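Local coordinates for protein D-mannose isomerase (PDB 5X32) that catalyses the reversible isomerization of D-mannose to D-fructose and, less efficiently, acts on D-lyxose, but cannot use D-glucose, at residues S131-E134 with V135-E138; V139-D142 with L143-H147; K194-D197 with R198-L202. All coordinates share one frame; numbering follows the deposited sequence.

Contacts 1 and 2 follow each other on helix 133-147, their centres about 13 Å apart; contact 3 lies on helix 193-212. All are local turns with i to i+4 backbone bonds, and each has a buried side (Ala133, Ile137; Thr140, Tyr141, Leu144; Tyr195, Leu196, Ala199) and an exposed one (Glu134, Glu138; Val139, Thr146; Lys194, Asp197, Leu201). Contact 1 lays glutamate methylenes over a tryptophan, contact 2 adds a threonine hydroxyl bond and a carboxylate beside a tyrosine, and contact 3 pairs a leucine with lysine methylenes. A salt bridge, Glu145 OE1 to Arg198 NH2 at 3.0 Å, joins contacts 2 and 3; Tyr195 packing on Ile137 and Glu138 joins 1 and 3.

Contact 1: S131-E134 with V135-E138; sequences SEAE and VWIE
Near the N-terminal end of helix 133-147, Glu132 lies over one face of the Trp136 indole, four residues further on. The evidence is a CH-pi contact: Glu132 CB stands 4.2 Å from the centroid of the six-membered ring of Trp136, 26° off the ring normal. Glu132 CG comes within 3.5 Å of Trp136 NE1, offset toward the rim. With CG anti to its own backbone N (chi1 -162°), the glutamate runs across the indole at about a right angle, and its carboxylate plane is turned 56° from the ring plane. Ala133 adds an apolar touch, its CB 3.8 Å from Trp136 CE3.

The backbone fixes this spacing. Trp136 N bonds to Glu132 O at 3.2 Å, and Ile137 N to Ala133 O at 2.7 Å. Beyond the pair, Arg86 makes a cation-pi contact with the indole. Buried Ala133 and Ile137 face helix 112-127, while Glu132, Glu134 and Glu138 are exposed, consistent with an amphipathic helix, here in the (alpha/alpha)6 barrel of the N-acylglucosamine 2-epimerase family.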
ATOM      1  N   SER A 131      18.566  13.738  -7.076  1.00 79.80           N
ATOM      2  CA  SER A 131      19.524  13.731  -5.967  1.00 73.79           C
ATOM      3  C   SER A 131      18.937  14.411  -4.744  1.00 72.41           C
ATOM      4  O   SER A 131      19.236  14.054  -3.603  1.00 69.14           O
ATOM      5  CB  SER A 131      20.820  14.420  -6.384  1.00 74.47           C
ATOM      6  OG  SER A 131      21.103  14.176  -7.750  1.00 78.76           O
ATOM      7  N   GLU A 132      18.111  15.413  -5.022  1.00 72.94           N
ATOM      8  CA  GLU A 132      17.520  16.267  -4.011  1.00 73.54           C
ATOM      9  C   GLU A 132      16.550  15.537  -3.080  1.00 77.17           C
ATOM     10  O   GLU A 132      16.322  15.942  -1.936  1.00 75.21           O
ATOM     11  CB  GLU A 132      16.798  17.418  -4.704  1.00 70.77           C
ATOM     12  CG  GLU A 132      16.539  18.570  -3.780  1.00 80.22           C
ATOM     13  CD  GLU A 132      17.783  18.938  -2.985  1.00 89.24           C
ATOM     14  OE1 GLU A 132      18.835  19.215  -3.612  1.00 92.59           O
ATOM     15  OE2 GLU A 132      17.716  18.922  -1.733  1.00 83.63           O
ATOM     16  N   ALA A 133      15.984  14.445  -3.572  1.00 74.46           N
ATOM     17  CA  ALA A 133      14.963  13.743  -2.825  1.00 69.55           C
ATOM     18  C   ALA A 133      15.494  13.294  -1.468  1.00 72.54           C
ATOM     19  O   ALA A 133      14.741  13.215  -0.491  1.00 71.50           O
ATOM     20  CB  ALA A 133      14.447  12.558  -3.621  1.00 69.22           C
ATOM     21  N   GLU A 134      16.792  12.996  -1.415  1.00 74.36           N
ATOM     22  CA  GLU A 134      17.413  12.531  -0.183  1.00 72.82           C
ATOM     23  C   GLU A 134      17.156  13.538   0.923  1.00 69.71           C
ATOM     24  O   GLU A 134      16.841  13.167   2.050  1.00 67.52           O
ATOM     25  CB  GLU A 134      18.913  12.313  -0.386  1.00 71.60           C
ATOM     26  CG  GLU A 134      19.614  11.797   0.849  1.00 77.62           C
ATOM     27  CD  GLU A 134      20.852  10.993   0.516  1.00 85.86           C
ATOM     28  OE1 GLU A 134      21.355  11.147  -0.621  1.00 86.34           O
ATOM     29  OE2 GLU A 134      21.286  10.171   1.361  1.00 86.43           O
ATOM     30  N   VAL A 135      17.215  14.815   0.548  1.00 71.06           N
ATOM     31  CA  VAL A 135      16.896  15.918   1.449  1.00 73.16           C
ATOM     32  C   VAL A 135      15.398  15.993   1.733  1.00 71.04           C
ATOM     33  O   VAL A 135      14.998  16.144   2.892  1.00 72.02           O
ATOM     34  CB  VAL A 135      17.370  17.290   0.886  1.00 74.95           C
ATOM     35  CG1 VAL A 135      16.809  18.436   1.717  1.00 65.46           C
ATOM     36  CG2 VAL A 135      18.896  17.361   0.820  1.00 65.47           C
ATOM     37  N   TRP A 136      14.576  15.866   0.686  1.00 67.55           N
ATOM     38  CA  TRP A 136      13.122  15.902   0.845  1.00 63.04           C
ATOM     39  C   TRP A 136      12.658  14.836   1.837  1.00 67.11           C
ATOM     40  O   TRP A 136      11.863  15.110   2.745  1.00 65.73           O
ATOM     41  CB  TRP A 136      12.443  15.680  -0.494  1.00 63.27           C
ATOM     42  CG  TRP A 136      12.742  16.725  -1.487  1.00 71.56           C
ATOM     43  CD1 TRP A 136      13.190  17.984  -1.234  1.00 66.71           C
ATOM     44  CD2 TRP A 136      12.619  16.618  -2.914  1.00 72.05           C
ATOM     45  NE1 TRP A 136      13.345  18.672  -2.409  1.00 71.78           N
ATOM     46  CE2 TRP A 136      13.006  17.860  -3.457  1.00 69.35           C
ATOM     47  CE3 TRP A 136      12.215  15.597  -3.781  1.00 65.59           C
ATOM     48  CZ2 TRP A 136      13.006  18.110  -4.826  1.00 61.41           C
ATOM     49  CZ3 TRP A 136      12.219  15.845  -5.147  1.00 66.62           C
ATOM     50  CH2 TRP A 136      12.613  17.093  -5.654  1.00 64.24           C
ATOM     51  N   ILE A 137      13.203  13.632   1.687  1.00 65.44           N
ATOM     52  CA  ILE A 137      12.864  12.535   2.577  1.00 66.72           C
ATOM     53  C   ILE A 137      13.177  12.995   3.982  1.00 70.84           C
ATOM     54  O   ILE A 137      12.329  12.961   4.911  1.00 66.69           O
ATOM     55  CB  ILE A 137      13.681  11.265   2.257  1.00 63.07           C
ATOM     56  CG1 ILE A 137      13.318  10.706   0.883  1.00 60.67           C
ATOM     57  CG2 ILE A 137      13.497  10.228   3.348  1.00 60.00           C
ATOM     58  CD1 ILE A 137      14.232   9.611   0.430  1.00 60.36           C
ATOM     59  N   GLU A 138      14.385  13.542   4.080  1.00 70.35           N
ATOM     60  CA  GLU A 138      14.942  13.962   5.354  1.00 73.88           C
ATOM     61  C   GLU A 138      14.058  15.059   5.940  1.00 70.16           C
ATOM     62  O   GLU A 138      13.803  15.061   7.149  1.00 67.03           O
ATOM     63  CB  GLU A 138      16.396  14.404   5.162  1.00 73.10           C
ATOM     64  CG  GLU A 138      17.003  15.259   6.242  1.00 76.10           C
ATOM     65  CD  GLU A 138      18.407  15.737   5.855  1.00 87.40           C
ATOM     66  OE1 GLU A 138      19.135  15.012   5.129  1.00 79.80           O
ATOM     67  OE2 GLU A 138      18.764  16.870   6.241  1.00 95.17           O
TER

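Contact 2: V139-D142 with L143-H147; sequences VTYD and LLETH
Asp142 O is gripped twice by Thr146. Thr146 N bonds to Asp142 O at 2.8 Å, the helical backbone bond. Thr146 OG1 bonds to the same Asp142 O at 3.0 Å, but from above the carbonyl plane, 39° out of it and therefore not on a lone pair. Placing OG1 beside its own backbone N (chi1 -64°) brings the hydroxyl back against the preceding turn, so one carbonyl serves both the helix ladder and a side chain.

On another flank, Tyr141 and Glu145 run side by side, pointing the same way. Their ring and carboxylate planes are only 9° apart, yet Glu145 OE2 meets the ring obliquely, 3.4 Å from Tyr141 CE1. Although Tyr141 CB points away from the following turn, the extended side chain carries its phenol alongside the carboxylate. Along the backbone, Glu145 N bonds to Tyr141 O at 2.8 Å, and Leu143 N to Val139 O at 3.0 Å. Glu145 is anchored further by its salt bridge to Arg198, and Tyr141 meets Tyr195 edge-to-face; both partners belong to helix 193-212. Replacing Tyr141 with an alanine would probably open a gap between the two helices and leave the Glu145 carboxylate without the ring that flanks it.

Leu144 turns to helix 112-127, touching Leu115 and Ile119, and Thr140 OG1 bonds back to Trp136 O. The Thr146 OG1 to Asp142 O bond is the common i to i-4 bond from a serine or threonine side chain to the backbone of an alpha-helix, found here in the last turn of helix 133-147, while Tyr141 and Glu145 form that helix's junction with helix 193-212.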
ATOM      1  N   VAL A 139      13.551  15.951   5.083  1.00 62.01           N
ATOM      2  CA  VAL A 139      12.699  17.026   5.581  1.00 62.49           C
ATOM      3  C   VAL A 139      11.411  16.433   6.125  1.00 67.95           C
ATOM      4  O   VAL A 139      10.995  16.734   7.249  1.00 67.74           O
ATOM      5  CB  VAL A 139      12.310  18.058   4.500  1.00 66.26           C
ATOM      6  CG1 VAL A 139      11.298  19.067   5.082  1.00 53.04           C
ATOM      7  CG2 VAL A 139      13.534  18.759   3.925  1.00 60.47           C
ATOM      8  N   THR A 140      10.808  15.546   5.334  1.00 67.30           N
ATOM      9  CA  THR A 140       9.479  15.046   5.651  1.00 64.41           C
ATOM     10  C   THR A 140       9.518  14.210   6.915  1.00 62.53           C
ATOM     11  O   THR A 140       8.640  14.327   7.792  1.00 61.37           O
ATOM     12  CB  THR A 140       8.911  14.242   4.484  1.00 65.89           C
ATOM     13  OG1 THR A 140       8.996  15.040   3.296  1.00 67.44           O
ATOM     14  CG2 THR A 140       7.453  13.882   4.746  1.00 61.20           C
ATOM     15  N   TYR A 141      10.583  13.434   7.048  1.00 60.63           N
ATOM     16  CA  TYR A 141      10.762  12.653   8.257  1.00 66.46           C
ATOM     17  C   TYR A 141      10.724  13.580   9.480  1.00 70.01           C
ATOM     18  O   TYR A 141      10.048  13.274  10.469  1.00 70.30           O
ATOM     19  CB  TYR A 141      12.078  11.854   8.202  1.00 64.35           C
ATOM     20  CG  TYR A 141      12.267  10.948   9.391  1.00 69.34           C
ATOM     21  CD1 TYR A 141      12.889  11.404  10.542  1.00 71.05           C
ATOM     22  CD2 TYR A 141      11.801   9.641   9.374  1.00 68.66           C
ATOM     23  CE1 TYR A 141      13.058  10.577  11.634  1.00 73.97           C
ATOM     24  CE2 TYR A 141      11.966   8.807  10.455  1.00 64.31           C
ATOM     25  CZ  TYR A 141      12.591   9.275  11.587  1.00 72.52           C
ATOM     26  OH  TYR A 141      12.752   8.446  12.683  1.00 71.75           O
ATOM     27  N   ASP A 142      11.354  14.754   9.389  1.00 68.43           N
ATOM     28  CA  ASP A 142      11.404  15.592  10.578  1.00 70.08           C
ATOM     29  C   ASP A 142      10.076  16.277  10.831  1.00 70.57           C
ATOM     30  O   ASP A 142       9.696  16.445  11.999  1.00 71.32           O
ATOM     31  CB  ASP A 142      12.527  16.634  10.489  1.00 71.52           C
ATOM     32  CG  ASP A 142      13.842  16.035  10.048  1.00 83.49           C
ATOM     33  OD1 ASP A 142      14.343  15.106  10.730  1.00 87.56           O
ATOM     34  OD2 ASP A 142      14.424  16.565   9.085  1.00 82.66           O
ATOM     35  N   LEU A 143       9.322  16.549   9.764  1.00 67.11           N
ATOM     36  CA  LEU A 143       7.976  17.064   9.935  1.00 62.74           C
ATOM     37  C   LEU A 143       7.190  16.079  10.782  1.00 72.54           C
ATOM     38  O   LEU A 143       6.444  16.468  11.686  1.00 73.35           O
ATOM     39  CB  LEU A 143       7.307  17.267   8.587  1.00 63.10           C
ATOM     40  CG  LEU A 143       5.819  17.599   8.630  1.00 66.81           C
ATOM     41  CD1 LEU A 143       5.556  18.925   9.300  1.00 71.95           C
ATOM     42  CD2 LEU A 143       5.274  17.637   7.218  1.00 64.97           C
ATOM     43  N   LEU A 144       7.468  14.799  10.568  1.00 69.91           N
ATOM     44  CA  LEU A 144       6.704  13.757  11.211  1.00 73.11           C
ATOM     45  C   LEU A 144       7.199  13.665  12.636  1.00 69.11           C
ATOM     46  O   LEU A 144       6.396  13.656  13.586  1.00 68.29           O
ATOM     47  CB  LEU A 144       6.901  12.457  10.429  1.00 72.73           C
ATOM     48  CG  LEU A 144       5.862  12.136   9.354  1.00 64.77           C
ATOM     49  CD1 LEU A 144       6.427  11.166   8.353  1.00 57.76           C
ATOM     50  CD2 LEU A 144       4.624  11.539  10.017  1.00 63.91           C
ATOM     51  N   GLU A 145       8.519  13.757  12.781  1.00 66.30           N
ATOM     52  CA  GLU A 145       9.137  13.632  14.095  1.00 71.63           C
ATOM     53  C   GLU A 145       8.591  14.710  15.008  1.00 69.96           C
ATOM     54  O   GLU A 145       8.226  14.457  16.163  1.00 64.68           O
ATOM     55  CB  GLU A 145      10.663  13.718  13.994  1.00 69.38           C
ATOM     56  CG  GLU A 145      11.398  12.916  15.066  1.00 67.30           C
ATOM     57  CD  GLU A 145      11.107  11.416  15.008  1.00 79.67           C
ATOM     58  OE1 GLU A 145      11.419  10.718  16.003  1.00 79.96           O
ATOM     59  OE2 GLU A 145      10.583  10.925  13.974  1.00 77.35           O
ATOM     60  N   THR A 146       8.528  15.917  14.453  1.00 74.45           N
ATOM     61  CA  THR A 146       8.092  17.092  15.177  1.00 67.91           C
ATOM     62  C   THR A 146       6.616  17.010  15.519  1.00 68.44           C
ATOM     63  O   THR A 146       6.204  17.419  16.601  1.00 72.73           O
ATOM     64  CB  THR A 146       8.351  18.345  14.379  1.00 67.33           C
ATOM     65  OG1 THR A 146       9.759  18.495  14.196  1.00 71.45           O
ATOM     66  CG2 THR A 146       7.791  19.557  15.096  1.00 75.22           C
ATOM     67  N   HIS A 147       5.806  16.484  14.607  1.00 66.18           N
ATOM     68  CA  HIS A 147       4.373  16.623  14.825  1.00 65.89           C
ATOM     69  C   HIS A 147       3.619  15.314  15.086  1.00 63.52           C
ATOM     70  O   HIS A 147       2.576  15.333  15.734  1.00 68.04           O
ATOM     71  CB  HIS A 147       3.743  17.361  13.640  1.00 69.51           C
ATOM     72  CG  HIS A 147       4.122  18.809  13.544  1.00 70.20           C
ATOM     73  ND1 HIS A 147       4.964  19.298  12.567  1.00 77.72           N
ATOM     74  CD2 HIS A 147       3.710  19.887  14.253  1.00 69.68           C
ATOM     75  CE1 HIS A 147       5.096  20.606  12.710  1.00 74.99           C
ATOM     76  NE2 HIS A 147       4.341  20.988  13.724  1.00 74.41           N
TER

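Contact 3: K194-D197 with R198-L202; sequences KYLD and RAKLL
Apolar contact comes first: Leu196 and the aliphatic part of Lys200, one turn apart, meet with their side chains at a slant. Leu196 CD1 is 3.9 Å from Lys200 CG, and Leu196 CG is 4.1 Å from Lys200 CD. A chi1 of 179° sends the leucine branch past its own carbonyl carbon to the lysine methylenes, even though CB points away from the following turn. Leu262 of helix 249-265 packs on both side chains.

Hydrogen bonding across the segments is carried by the main chain. Ala199 N reaches Tyr195 O at 2.9 Å, and Lys200 N reaches Leu196 O at the same 2.9 Å. Arg198 N to Lys194 O and Leu201 N to Asp197 O, each 3.0 Å, complete four regular alpha-helical rungs.

Charged groups look outward from the pair of segments. Lys200 NZ stays 6.1 Å from Asp197 OD1 and instead forms a salt bridge with Glu268 and a hydrogen bond with Ser266. The Arg198 chain, bent at chi2 and chi3, carries its guanidinium to Glu145 and, as a cation-pi partner, to Trp149. The buried Tyr195 ring packs on helices 133-147 and 173-190. The chemistry thus divides in two: main-chain bonds and the Leu196-Lys200 contact are internal to helix 193-212, while the charged ends, together with Tyr195 and Leu196, reach neighbouring parts of the fold.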
ATOM      1  N   LYS A 194      18.914   5.125  10.044  1.00 67.64           N
ATOM      2  CA  LYS A 194      17.936   5.784  10.902  1.00 69.60           C
ATOM      3  C   LYS A 194      16.541   5.262  10.554  1.00 69.13           C
ATOM      4  O   LYS A 194      15.717   4.898  11.418  1.00 65.37           O
ATOM      5  CB  LYS A 194      18.027   7.301  10.684  1.00 70.76           C
ATOM      6  CG  LYS A 194      17.068   8.192  11.456  1.00 67.95           C
ATOM      7  CD  LYS A 194      17.220   9.617  10.927  1.00 74.09           C
ATOM      8  CE  LYS A 194      17.525  10.618  12.024  1.00 81.87           C
ATOM      9  NZ  LYS A 194      18.000  11.912  11.448  1.00 85.46           N
ATOM     10  N   TYR A 195      16.291   5.262   9.255  1.00 62.99           N
ATOM     11  CA  TYR A 195      15.011   4.894   8.718  1.00 64.79           C
ATOM     12  C   TYR A 195      14.684   3.429   8.955  1.00 69.41           C
ATOM     13  O   TYR A 195      13.585   3.097   9.406  1.00 66.28           O
ATOM     14  CB  TYR A 195      14.994   5.210   7.234  1.00 64.17           C
ATOM     15  CG  TYR A 195      15.193   6.673   6.911  1.00 65.05           C
ATOM     16  CD1 TYR A 195      14.590   7.661   7.680  1.00 63.49           C
ATOM     17  CD2 TYR A 195      15.971   7.065   5.826  1.00 63.53           C
ATOM     18  CE1 TYR A 195      14.753   8.994   7.377  1.00 62.84           C
ATOM     19  CE2 TYR A 195      16.136   8.394   5.515  1.00 62.36           C
ATOM     20  CZ  TYR A 195      15.525   9.358   6.291  1.00 64.47           C
ATOM     21  OH  TYR A 195      15.680  10.691   5.977  1.00 66.23           O
ATOM     22  N   LEU A 196      15.650   2.559   8.678  1.00 70.26           N
ATOM     23  CA  LEU A 196      15.465   1.135   8.914  1.00 64.18           C
ATOM     24  C   LEU A 196      15.191   0.900  10.389  1.00 66.00           C
ATOM     25  O   LEU A 196      14.363   0.049  10.737  1.00 68.54           O
ATOM     26  CB  LEU A 196      16.675   0.332   8.436  1.00 62.01           C
ATOM     27  CG  LEU A 196      16.611  -1.179   8.663  1.00 71.68           C
ATOM     28  CD1 LEU A 196      15.334  -1.762   8.093  1.00 73.21           C
ATOM     29  CD2 LEU A 196      17.813  -1.856   8.021  1.00 74.49           C
ATOM     30  N   ASP A 197      15.850   1.662  11.261  1.00 61.63           N
ATOM     31  CA  ASP A 197      15.629   1.464  12.692  1.00 65.68           C
ATOM     32  C   ASP A 197      14.205   1.869  13.089  1.00 66.47           C
ATOM     33  O   ASP A 197      13.536   1.189  13.896  1.00 64.63           O
ATOM     34  CB  ASP A 197      16.657   2.245  13.505  1.00 69.08           C
ATOM     35  CG  ASP A 197      18.053   1.640  13.415  1.00 82.74           C
ATOM     36  OD1 ASP A 197      18.169   0.459  13.010  1.00 81.16           O
ATOM     37  OD2 ASP A 197      19.039   2.358  13.709  1.00 87.24           O
ATOM     38  N   ARG A 198      13.703   2.931  12.473  1.00 65.66           N
ATOM     39  CA  ARG A 198      12.334   3.343  12.772  1.00 68.97           C
ATOM     40  C   ARG A 198      11.331   2.300  12.209  1.00 68.41           C
ATOM     41  O   ARG A 198      10.336   1.951  12.864  1.00 60.65           O
ATOM     42  CB  ARG A 198      12.070   4.749  12.220  1.00 60.60           C
ATOM     43  CG  ARG A 198      10.685   5.278  12.490  1.00 64.19           C
ATOM     44  CD  ARG A 198      10.310   5.212  13.952  1.00 68.01           C
ATOM     45  NE  ARG A 198      11.240   5.931  14.820  1.00 71.33           N
ATOM     46  CZ  ARG A 198      11.108   7.216  15.145  1.00 75.56           C
ATOM     47  NH1 ARG A 198      10.103   7.932  14.663  1.00 73.26           N
ATOM     48  NH2 ARG A 198      11.991   7.797  15.936  1.00 74.99           N
ATOM     49  N   ALA A 199      11.605   1.791  11.009  1.00 65.34           N
ATOM     50  CA  ALA A 199      10.738   0.784  10.420  1.00 60.72           C
ATOM     51  C   ALA A 199      10.660  -0.412  11.337  1.00 62.21           C
ATOM     52  O   ALA A 199       9.566  -0.903  11.624  1.00 60.26           O
ATOM     53  CB  ALA A 199      11.236   0.361   9.047  1.00 60.22           C
ATOM     54  N   LYS A 200      11.802  -0.858  11.851  1.00 62.90           N
ATOM     55  CA  LYS A 200      11.770  -2.036  12.716  1.00 60.62           C
ATOM     56  C   LYS A 200      11.069  -1.785  14.047  1.00 57.46           C
ATOM     57  O   LYS A 200      10.413  -2.691  14.593  1.00 57.33           O
ATOM     58  CB  LYS A 200      13.180  -2.564  12.935  1.00 54.99           C
ATOM     59  CG  LYS A 200      13.925  -2.784  11.635  1.00 63.63           C
ATOM     60  CD  LYS A 200      15.288  -3.384  11.876  1.00 70.41           C
ATOM     61  CE  LYS A 200      15.212  -4.402  12.992  1.00 61.15           C
ATOM     62  NZ  LYS A 200      16.312  -5.388  12.929  1.00 67.48           N
ATOM     63  N   LEU A 201      11.178  -0.559  14.550  1.00 58.78           N
ATOM     64  CA  LEU A 201      10.488  -0.197  15.790  1.00 59.48           C
ATOM     65  C   LEU A 201       8.964  -0.209  15.608  1.00 61.04           C
ATOM     66  O   LEU A 201       8.222  -0.692  16.473  1.00 55.85           O
ATOM     67  CB  LEU A 201      10.950   1.175  16.280  1.00 61.19           C
ATOM     68  CG  LEU A 201      10.310   1.705  17.567  1.00 63.69           C
ATOM     69  CD1 LEU A 201      10.353   0.691  18.686  1.00 50.92           C
ATOM     70  CD2 LEU A 201      10.936   3.028  18.002  1.00 61.75           C
ATOM     71  N   LEU A 202       8.509   0.335  14.480  1.00 62.21           N
ATOM     72  CA  LEU A 202       7.094   0.349  14.139  1.00 57.77           C
ATOM     73  C   LEU A 202       6.591  -1.082  13.983  1.00 59.51           C
ATOM     74  O   LEU A 202       5.522  -1.454  14.502  1.00 56.25           O
ATOM     75  CB  LEU A 202       6.864   1.157  12.861  1.00 56.76           C
ATOM     76  CG  LEU A 202       7.170   2.645  13.003  1.00 58.90           C
ATOM     77  CD1 LEU A 202       7.075   3.385  11.679  1.00 57.54           C
ATOM     78  CD2 LEU A 202       6.231   3.249  14.030  1.00 61.94           C
TER